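Local coordinates for protein glucose dehydrogenase (Serratia sp. FS14, PDB 7CDY) that belongs to the glucose/sorbosone dehydrogenase family, folds as a beta-propeller of antiparallel sheets and carries a bound calcium ion, at residues E64-P69 with L129-Q134; R76-F81 with V94-L99; L137-G142 with V161-E166. All coordinates share one frame; numbering follows the deposited sequence.

How the contacts relate
Contacts 2 and 3 are made by backbone hydrogen bonds inside two sheets, and contact 1 by side chains between those sheets. Contact 2 pairs strands 76-84 and 90-99 of one blade, while contact 3 pairs strands 137-140 and 160-163 of the next. Contact 1 uses strands 62-67 and 129-131, each the neighbour of a strand in contact 2 or contact 3. Its centre lies about 10 Å from that of contact 2 and about 9 Å from that of contact 3; the latter two are about 13 Å apart. Along the chain, contact 2 is nested within the loop closed by contact 1, and contact 3 follows both. Two successive propeller blades are thus built separately and joined by contact 1.

Contact 1 of 3, residues E64-P69 with L129-Q134; sequences EVLPAP and LAFDRQ
Glu64 meets Leu129 at the start of both segments, where a carboxylate oxygen takes the place of a backbone partner. Leu129 N donates to Glu64 OE2 at 3.0 Å in a nearly straight bond (170°), reaching the oxygen on its anti side and somewhat out of the carboxylate plane. Elsewhere OE1 is hydrogen-bonded to Ser16 OG and in a salt bridge with Lys128 NZ, and OE2 is in a salt bridge with Arg323 NH2, so this buried acid is gripped at both oxygens, and the cationic neighbours would be expected to favour its charged form. Its CB and CG also run past the Leu129 side chain in the opposite direction, with CG 3.9 Å from Leu129 CG.

Two residues on, Leu66 turns toward the other segment, and its CD2 touches both Leu129 CB (3.7 Å) and Phe131 CD2 (3.6 Å), the side chains crossing at a slant. Beyond the end of the strand, Pro69 lays its ring edge over the aromatic face: its CD sits 3.6 Å from the centroid of the Phe131 ring, only 12° off the normal, a CH-pi contact. The same ring also meets Tyr78 edge-to-face.

No backbone hydrogen bond links the segments. Their strands run nearly parallel, 18° apart, with axes 7.8 Å from each other at closest approach, while each strand bonds instead to the next antiparallel strand of its own sheet (76-84 and 137-140). Adjacent, similarly directed first strands of successive antiparallel sheets, joined by side chains, are characteristic of neighbouring beta-propeller blades.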
loop_
_atom_site.group_PDB
_atom_site.type_symbol
_atom_site.label_atom_id
_atom_site.label_comp_id
_atom_site.label_asym_id
_atom_site.label_seq_id
_atom_site.Cartn_x
_atom_site.Cartn_y
_atom_site.Cartn_z
ATOM N N GLU A 64 5.943 3.759 -1.873
ATOM C CA GLU A 64 5.992 3.596 -0.423
ATOM C C GLU A 64 7.346 3.988 0.152
ATOM O O GLU A 64 8.391 3.714 -0.444
ATOM C CB GLU A 64 5.710 2.135 -0.038
ATOM C CG GLU A 64 5.363 1.911 1.438
ATOM C CD GLU A 64 3.884 2.064 1.705
ATOM O OE1 GLU A 64 3.325 3.159 1.452
ATOM O OE2 GLU A 64 3.250 1.080 2.149
ATOM N N VAL A 65 7.322 4.571 1.351
ATOM C CA VAL A 65 8.499 4.696 2.204
ATOM C C VAL A 65 8.232 3.911 3.482
ATOM O O VAL A 65 7.172 4.056 4.101
ATOM C CB VAL A 65 8.864 6.168 2.488
ATOM C CG1 VAL A 65 7.708 6.954 3.132
ATOM C CG2 VAL A 65 10.117 6.245 3.357
ATOM N N LEU A 66 9.181 3.056 3.864
ATOM C CA LEU A 66 9.025 2.211 5.046
ATOM C C LEU A 66 10.363 2.038 5.755
ATOM O O LEU A 66 11.218 1.253 5.311
ATOM C CB LEU A 66 8.412 0.859 4.687
ATOM C CG LEU A 66 8.174 -0.117 5.846
ATOM C CD1 LEU A 66 7.412 0.548 6.972
ATOM C CD2 LEU A 66 7.428 -1.370 5.380
ATOM N N PRO A 67 10.572 2.743 6.861
ATOM C CA PRO A 67 11.736 2.466 7.705
ATOM C C PRO A 67 11.733 1.018 8.158
ATOM O O PRO A 67 10.687 0.400 8.367
ATOM C CB PRO A 67 11.537 3.408 8.895
ATOM C CG PRO A 67 10.666 4.515 8.349
ATOM C CD PRO A 67 9.759 3.845 7.378
ATOM N N ALA A 68 12.928 0.459 8.276
ATOM C CA ALA A 68 13.048 -0.887 8.812
ATOM C C ALA A 68 12.532 -0.918 10.251
ATOM O O ALA A 68 12.550 0.106 10.951
ATOM C CB ALA A 68 14.515 -1.324 8.789
ATOM N N PRO A 69 12.069 -2.081 10.727
ATOM C CA PRO A 69 11.631 -2.160 12.129
ATOM C C PRO A 69 12.697 -1.698 13.103
ATOM O O PRO A 69 12.369 -1.087 14.129
ATOM C CB PRO A 69 11.282 -3.647 12.312
ATOM C CG PRO A 69 10.977 -4.141 10.925
ATOM C CD PRO A 69 11.860 -3.349 9.998
ATOM N N LEU A 129 3.927 -1.704 1.198
ATOM C CA LEU A 129 4.890 -2.555 1.890
ATOM C C LEU A 129 4.455 -2.703 3.338
ATOM O O LEU A 129 3.856 -1.787 3.911
ATOM C CB LEU A 129 6.275 -1.903 1.917
ATOM C CG LEU A 129 6.871 -1.525 0.571
ATOM C CD1 LEU A 129 8.180 -0.782 0.771
ATOM C CD2 LEU A 129 7.100 -2.749 -0.308
ATOM N N ALA A 130 4.796 -3.840 3.956
ATOM C CA ALA A 130 4.545 -4.007 5.381
ATOM C C ALA A 130 5.430 -5.116 5.928
ATOM O O ALA A 130 5.610 -6.152 5.279
ATOM C CB ALA A 130 3.074 -4.358 5.652
ATOM N N PHE A 131 5.943 -4.908 7.136
ATOM C CA PHE A 131 6.661 -5.963 7.834
ATOM C C PHE A 131 5.700 -6.757 8.717
ATOM O O PHE A 131 4.748 -6.214 9.280
ATOM C CB PHE A 131 7.803 -5.372 8.671
ATOM C CG PHE A 131 9.003 -4.976 7.857
ATOM C CD1 PHE A 131 9.925 -5.932 7.459
ATOM C CD2 PHE A 131 9.214 -3.657 7.480
ATOM C CE1 PHE A 131 11.021 -5.576 6.694
ATOM C CE2 PHE A 131 10.322 -3.307 6.728
ATOM C CZ PHE A 131 11.218 -4.269 6.330
ATOM N N ASP A 132 5.946 -8.060 8.826
ATOM C CA ASP A 132 5.212 -8.870 9.790
ATOM C C ASP A 132 5.960 -8.895 11.130
ATOM O O ASP A 132 6.980 -8.229 11.306
ATOM C CB ASP A 132 4.852 -10.241 9.204
ATOM C CG ASP A 132 6.029 -11.223 9.164
ATOM O OD1 ASP A 132 7.140 -10.905 9.608
ATOM O OD2 ASP A 132 5.809 -12.345 8.658
ATOM N N ARG A 133 5.456 -9.682 12.088
ATOM C CA ARG A 133 6.041 -9.683 13.432
ATOM C C ARG A 133 7.467 -10.223 13.451
ATOM O O ARG A 133 8.251 -9.853 14.335
ATOM C CB ARG A 133 5.170 -10.492 14.392
ATOM C CG ARG A 133 3.951 -9.748 14.923
ATOM C CD ARG A 133 3.093 -10.675 15.773
ATOM N NE ARG A 133 1.895 -10.016 16.282
ATOM C CZ ARG A 133 0.963 -10.624 17.009
ATOM N NH1 ARG A 133 1.090 -11.910 17.304
ATOM N NH2 ARG A 133 -0.095 -9.950 17.440
ATOM N N GLN A 134 7.822 -11.090 12.502
ATOM C CA GLN A 134 9.153 -11.684 12.428
ATOM C C GLN A 134 10.105 -10.896 11.541
ATOM O O GLN A 134 11.230 -11.346 11.300
ATOM C CB GLN A 134 9.071 -13.132 11.938
ATOM C CG GLN A 134 8.841 -14.148 13.043
ATOM C CD GLN A 134 7.422 -14.127 13.560
ATOM O OE1 GLN A 134 7.181 -13.885 14.742
ATOM N NE2 GLN A 134 6.468 -14.376 12.670
#

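Contact 2 of 3, residues R76-F81 with V94-L99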
loop_
_atom_site.group_PDB
_atom_site.type_symbol
_atom_site.label_atom_id
_atom_site.label_comp_id
_atom_site.label_asym_id
_atom_site.label_seq_id
_atom_site.Cartn_x
_atom_site.Cartn_y
_atom_site.Cartn_z
ATOM N N ARG A 76 17.837 2.221 8.344
ATOM C CA ARG A 76 17.514 1.692 7.028
ATOM C C ARG A 76 16.101 2.098 6.611
ATOM O O ARG A 76 15.162 2.018 7.403
ATOM C CB ARG A 76 17.633 0.166 7.052
ATOM C CG ARG A 76 17.286 -0.482 5.730
ATOM C CD ARG A 76 17.576 -1.973 5.739
ATOM N NE ARG A 76 19.003 -2.252 5.857
ATOM C CZ ARG A 76 19.518 -3.474 5.859
ATOM N NH1 ARG A 76 18.715 -4.527 5.760
ATOM N NH2 ARG A 76 20.829 -3.626 5.970
ATOM N N VAL A 77 15.973 2.529 5.358
ATOM C CA VAL A 77 14.703 2.985 4.798
ATOM C C VAL A 77 14.464 2.232 3.496
ATOM O O VAL A 77 15.283 2.306 2.572
ATOM C CB VAL A 77 14.686 4.503 4.552
ATOM C CG1 VAL A 77 13.349 4.912 3.928
ATOM C CG2 VAL A 77 14.905 5.240 5.864
ATOM N N TYR A 78 13.342 1.511 3.428
ATOM C CA TYR A 78 12.900 0.855 2.202
ATOM C C TYR A 78 12.015 1.796 1.391
ATOM O O TYR A 78 11.251 2.600 1.951
ATOM C CB TYR A 78 12.096 -0.411 2.536
ATOM C CG TYR A 78 12.913 -1.512 3.182
ATOM C CD1 TYR A 78 13.275 -1.429 4.522
ATOM C CD2 TYR A 78 13.318 -2.628 2.454
ATOM C CE1 TYR A 78 14.045 -2.429 5.121
ATOM C CE2 TYR A 78 14.083 -3.637 3.048
ATOM C CZ TYR A 78 14.426 -3.526 4.378
ATOM O OH TYR A 78 15.189 -4.513 4.980
ATOM N N LEU A 79 12.115 1.689 0.060
ATOM C CA LEU A 79 11.254 2.430 -0.858
ATOM C C LEU A 79 10.719 1.483 -1.912
ATOM O O LEU A 79 11.435 0.589 -2.371
ATOM C CB LEU A 79 12.027 3.541 -1.592
ATOM C CG LEU A 79 12.655 4.656 -0.765
ATOM C CD1 LEU A 79 13.541 5.534 -1.658
ATOM C CD2 LEU A 79 11.584 5.495 -0.084
ATOM N N SER A 80 9.472 1.689 -2.315
ATOM C CA SER A 80 8.963 1.078 -3.529
ATOM C C SER A 80 8.723 2.168 -4.565
ATOM O O SER A 80 8.496 3.337 -4.215
ATOM C CB SER A 80 7.704 0.252 -3.270
ATOM O OG SER A 80 6.598 1.108 -3.042
ATOM N N PHE A 81 8.814 1.800 -5.844
ATOM C CA PHE A 81 8.689 2.782 -6.917
ATOM C C PHE A 81 8.418 2.083 -8.235
ATOM O O PHE A 81 8.708 0.899 -8.409
ATOM C CB PHE A 81 9.919 3.702 -7.025
ATOM C CG PHE A 81 11.239 2.980 -7.304
ATOM C CD1 PHE A 81 11.904 2.282 -6.297
ATOM C CD2 PHE A 81 11.831 3.046 -8.567
ATOM C CE1 PHE A 81 13.125 1.650 -6.551
ATOM C CE2 PHE A 81 13.055 2.419 -8.828
ATOM C CZ PHE A 81 13.692 1.722 -7.819
ATOM N N VAL A 94 11.567 -2.527 -5.423
ATOM C CA VAL A 94 11.715 -2.261 -3.998
ATOM C C VAL A 94 13.203 -2.281 -3.682
ATOM O O VAL A 94 13.929 -3.178 -4.142
ATOM C CB VAL A 94 10.956 -3.307 -3.154
ATOM C CG1 VAL A 94 11.149 -3.054 -1.659
ATOM C CG2 VAL A 94 9.464 -3.306 -3.515
ATOM N N GLY A 95 13.669 -1.294 -2.921
ATOM C CA GLY A 95 15.052 -1.271 -2.492
ATOM C C GLY A 95 15.164 -0.656 -1.116
ATOM O O GLY A 95 14.164 -0.282 -0.500
ATOM N N TYR A 96 16.403 -0.526 -0.641
ATOM C CA TYR A 96 16.624 0.202 0.593
ATOM C C TYR A 96 17.951 0.935 0.534
ATOM O O TYR A 96 18.848 0.582 -0.238
ATOM C CB TYR A 96 16.527 -0.685 1.842
ATOM C CG TYR A 96 17.644 -1.701 2.040
ATOM C CD1 TYR A 96 18.905 -1.308 2.500
ATOM C CD2 TYR A 96 17.416 -3.062 1.834
ATOM C CE1 TYR A 96 19.924 -2.238 2.714
ATOM C CE2 TYR A 96 18.429 -4.002 2.043
ATOM C CZ TYR A 96 19.674 -3.571 2.489
ATOM O OH TYR A 96 20.687 -4.481 2.706
ATOM N N GLY A 97 18.036 1.980 1.348
ATOM C CA GLY A 97 19.281 2.654 1.656
ATOM C C GLY A 97 19.300 3.029 3.118
ATOM O O GLY A 97 18.416 2.620 3.883
ATOM N N ARG A 98 20.307 3.789 3.541
ATOM C CA ARG A 98 20.404 4.233 4.922
ATOM C C ARG A 98 20.217 5.741 4.964
ATOM O O ARG A 98 20.933 6.473 4.272
ATOM C CB ARG A 98 21.758 3.857 5.525
ATOM C CG ARG A 98 21.886 4.267 6.973
ATOM C CD ARG A 98 23.262 3.944 7.546
ATOM N NE ARG A 98 23.336 4.261 8.971
ATOM C CZ ARG A 98 23.670 5.452 9.461
ATOM N NH1 ARG A 98 23.925 6.469 8.634
ATOM N NH2 ARG A 98 23.715 5.632 10.778
ATOM N N LEU A 99 19.279 6.205 5.779
ATOM C CA LEU A 99 19.116 7.643 5.937
ATOM C C LEU A 99 20.289 8.184 6.748
ATOM O O LEU A 99 20.547 7.725 7.866
ATOM C CB LEU A 99 17.787 7.967 6.618
ATOM C CG LEU A 99 17.444 9.461 6.722
ATOM C CD1 LEU A 99 17.368 10.082 5.340
ATOM C CD2 LEU A 99 16.143 9.673 7.475
#
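Val77 and Gly97 face each other as a hydrogen-bonded pair of an antiparallel hairpin, and each satisfies both backbone polar groups of the other. Val77 N donates to Gly97 O at 2.9 Å, and Gly97 N returns a bond to Val77 O at 3.0 Å. Leu79 and Gly95 repeat the exchange two residues along. Some of these acceptors have a second, softer partner: Tyr96 CA approaches Val77 O to 3.2 Å, and Tyr78 CA comes equally close to Gly95 O, both as CA-H...O contacts.

Arg76, Tyr78 and Tyr96 share one face of the sheet. The Arg76 chain bends at chi3 (-66°), and its guanidinium lies flat on the Tyr96 ring, the planes 13° apart and the centres separated by 3.8 Å. This is a cation-pi stack, extended by Arg76 CD over the same face. Tyr78 OH lies in plane at the guanidinium's edge. The two tyrosines lie side by side and point the same way, with Tyr96 CB over the Tyr78 ring, 3.9 Å from its centroid, although the ring planes meet obliquely.

The polar ends of these three residues find partners in the next blade. Glu166 OE2 forms a salt bridge with Arg76 NH1 and OE1 a hydrogen bond with Tyr96 OH; Tyr78 OH bonds to Ala165 O. Arg98 instead forms salt bridges with Asp101 and Glu107. Ser80 OG accepts from Glu64 N of its own sheet and donates to Gly127 O.

The flat stack leaves Arg76 NH1 able to meet Glu166 while the guanidinium face rests on Tyr96. Such chemistry implies a hairpin closed by its backbone, whose aromatic and cationic face is tied to the neighbouring blade by a salt bridge and hydrogen bonds.

Contact 3 of 3, residues L137-G142 with V161-E166; sequences LFIALG and VRLTAE
Val161 O is approached twice from the opposite strand: Ile139 N donates a hydrogen bond at 2.9 Å, and Phe138 CA adds a CA-H...O contact at 3.2 Å. This double grip belongs to the antiparallel pairing of the second and third strands of a beta-propeller blade, the four-stranded sheet that starts at strand 129-131 and ends at strand 185-187. Val161 N completes the pair by donating to Ile139 O at 2.8 Å. Two residues away, Leu137 and Leu163 exchange a matching pair of backbone bonds, with Arg162 CA additionally touching Leu137 O. Four backbone N-H groups are satisfied in this way within a buried part of the sheet.

Between these hydrogen-bonded pairs, Phe138 and Arg162 form a non-hydrogen-bonded pair with side chains on the same face. Arg162 sends its aliphatic stem obliquely across the aromatic ring: CG, anti to the backbone N (chi1 -176°), stands over the Phe138 face toward its rim, 4.0 Å from the centroid, and CD is 3.5 Å from Phe138 CZ. The guanidinium is turned 43° from the ring; its NH2 forms a salt bridge with Asp172 OD1 and a hydrogen bond with Asn173 OD1, and Tyr136 supplies a cation-pi contact. The Phe138 and Trp186 rings pack edge-to-face.

The other face is apolar. Ile139 and Val161 lie side by side and point the same way, and Phe113 of strand 109-114, in the preceding blade, packs against both as well as against Leu141 and Leu163. Leu141 reaches across to put CD1 4.0 Å from Val161 CG2. Farther along, two methyl carbons meet, Ile139 CD1 lying 3.7 Å from Leu163 CD1.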
loop_
_atom_site.group_PDB
_atom_site.type_symbol
_atom_site.label_atom_id
_atom_site.label_comp_id
_atom_site.label_asym_id
_atom_site.label_seq_id
_atom_site.Cartn_x
_atom_site.Cartn_y
_atom_site.Cartn_z
ATOM N N LEU A 137 9.298 -9.075 4.929
ATOM C CA LEU A 137 8.788 -7.954 4.150
ATOM C C LEU A 137 7.717 -8.442 3.185
ATOM O O LEU A 137 7.988 -9.294 2.333
ATOM C CB LEU A 137 9.936 -7.312 3.376
ATOM C CG LEU A 137 9.540 -6.136 2.479
ATOM C CD1 LEU A 137 8.868 -5.008 3.273
ATOM C CD2 LEU A 137 10.769 -5.625 1.726
ATOM N N PHE A 138 6.507 -7.897 3.314
ATOM C CA PHE A 138 5.427 -8.129 2.362
ATOM C C PHE A 138 5.333 -6.987 1.355
ATOM O O PHE A 138 5.425 -5.808 1.718
ATOM C CB PHE A 138 4.094 -8.305 3.085
ATOM C CG PHE A 138 3.926 -9.655 3.721
ATOM C CD1 PHE A 138 4.588 -9.971 4.894
ATOM C CD2 PHE A 138 3.095 -10.606 3.144
ATOM C CE1 PHE A 138 4.435 -11.227 5.472
ATOM C CE2 PHE A 138 2.928 -11.848 3.726
ATOM C CZ PHE A 138 3.602 -12.154 4.881
ATOM N N ILE A 139 5.166 -7.345 0.085
ATOM C CA ILE A 139 5.133 -6.394 -1.020
ATOM C C ILE A 139 3.883 -6.683 -1.843
ATOM O O ILE A 139 3.724 -7.792 -2.364
ATOM C CB ILE A 139 6.380 -6.537 -1.909
ATOM C CG1 ILE A 139 7.669 -6.403 -1.087
ATOM C CG2 ILE A 139 6.333 -5.543 -3.043
ATOM C CD1 ILE A 139 8.900 -6.892 -1.830
ATOM N N ALA A 140 3.015 -5.683 -1.997
ATOM C CA ALA A 140 1.764 -5.838 -2.739
ATOM C C ALA A 140 1.958 -5.311 -4.156
ATOM O O ALA A 140 2.327 -4.146 -4.343
ATOM C CB ALA A 140 0.635 -5.093 -2.026
ATOM N N LEU A 141 1.695 -6.151 -5.152
ATOM C CA LEU A 141 1.933 -5.817 -6.552
ATOM C C LEU A 141 0.648 -5.863 -7.365
ATOM O O LEU A 141 -0.092 -6.852 -7.317
ATOM C CB LEU A 141 2.942 -6.785 -7.166
ATOM C CG LEU A 141 4.316 -6.818 -6.498
ATOM C CD1 LEU A 141 5.153 -7.957 -7.053
ATOM C CD2 LEU A 141 5.034 -5.491 -6.706
ATOM N N GLY A 142 0.395 -4.795 -8.135
ATOM C CA GLY A 142 -0.684 -4.817 -9.099
ATOM C C GLY A 142 -0.321 -5.640 -10.324
ATOM O O GLY A 142 0.808 -6.093 -10.509
ATOM N N VAL A 161 3.893 -10.617 -2.339
ATOM C CA VAL A 161 5.196 -11.265 -2.255
ATOM C C VAL A 161 5.676 -11.174 -0.812
ATOM O O VAL A 161 5.405 -10.186 -0.124
ATOM C CB VAL A 161 6.163 -10.540 -3.218
ATOM C CG1 VAL A 161 7.620 -10.681 -2.794
ATOM C CG2 VAL A 161 5.952 -11.030 -4.645
ATOM N N ARG A 162 6.365 -12.221 -0.338
ATOM C CA ARG A 162 7.005 -12.211 0.977
ATOM C C ARG A 162 8.481 -12.529 0.814
ATOM O O ARG A 162 8.834 -13.573 0.246
ATOM C CB ARG A 162 6.385 -13.222 1.940
ATOM C CG ARG A 162 6.992 -13.125 3.341
ATOM C CD ARG A 162 6.431 -14.147 4.322
ATOM N NE ARG A 162 6.824 -15.507 3.973
ATOM C CZ ARG A 162 7.359 -16.392 4.812
ATOM N NH1 ARG A 162 7.601 -16.081 6.077
ATOM N NH2 ARG A 162 7.648 -17.602 4.362
ATOM N N LEU A 163 9.341 -11.647 1.331
ATOM C CA LEU A 163 10.794 -11.779 1.258
ATOM C C LEU A 163 11.407 -11.585 2.638
ATOM O O LEU A 163 10.768 -11.093 3.567
ATOM C CB LEU A 163 11.406 -10.755 0.297
ATOM C CG LEU A 163 10.867 -10.766 -1.134
ATOM C CD1 LEU A 163 11.436 -9.596 -1.919
ATOM C CD2 LEU A 163 11.180 -12.089 -1.818
ATOM N N THR A 164 12.681 -11.964 2.756
ATOM C CA THR A 164 13.443 -11.579 3.938
ATOM C C THR A 164 13.775 -10.091 3.884
ATOM O O THR A 164 13.559 -9.408 2.877
ATOM C CB THR A 164 14.761 -12.359 4.032
ATOM O OG1 THR A 164 15.666 -11.889 3.026
ATOM C CG2 THR A 164 14.531 -13.879 3.881
ATOM N N ALA A 165 14.359 -9.604 4.984
ATOM C CA ALA A 165 14.810 -8.217 5.067
ATOM C C ALA A 165 15.791 -7.847 3.963
ATOM O O ALA A 165 15.927 -6.658 3.636
ATOM C CB ALA A 165 15.466 -7.979 6.431
ATOM N N GLU A 166 16.503 -8.819 3.403
ATOM C CA GLU A 166 17.469 -8.574 2.346
ATOM C C GLU A 166 16.927 -8.894 0.964
ATOM O O GLU A 166 17.676 -8.831 -0.014
ATOM C CB GLU A 166 18.753 -9.379 2.602
ATOM C CG GLU A 166 19.471 -9.009 3.899
ATOM C CD GLU A 166 19.869 -7.542 3.976
ATOM O OE1 GLU A 166 20.087 -6.934 2.907
ATOM O OE2 GLU A 166 19.985 -7.031 5.110
#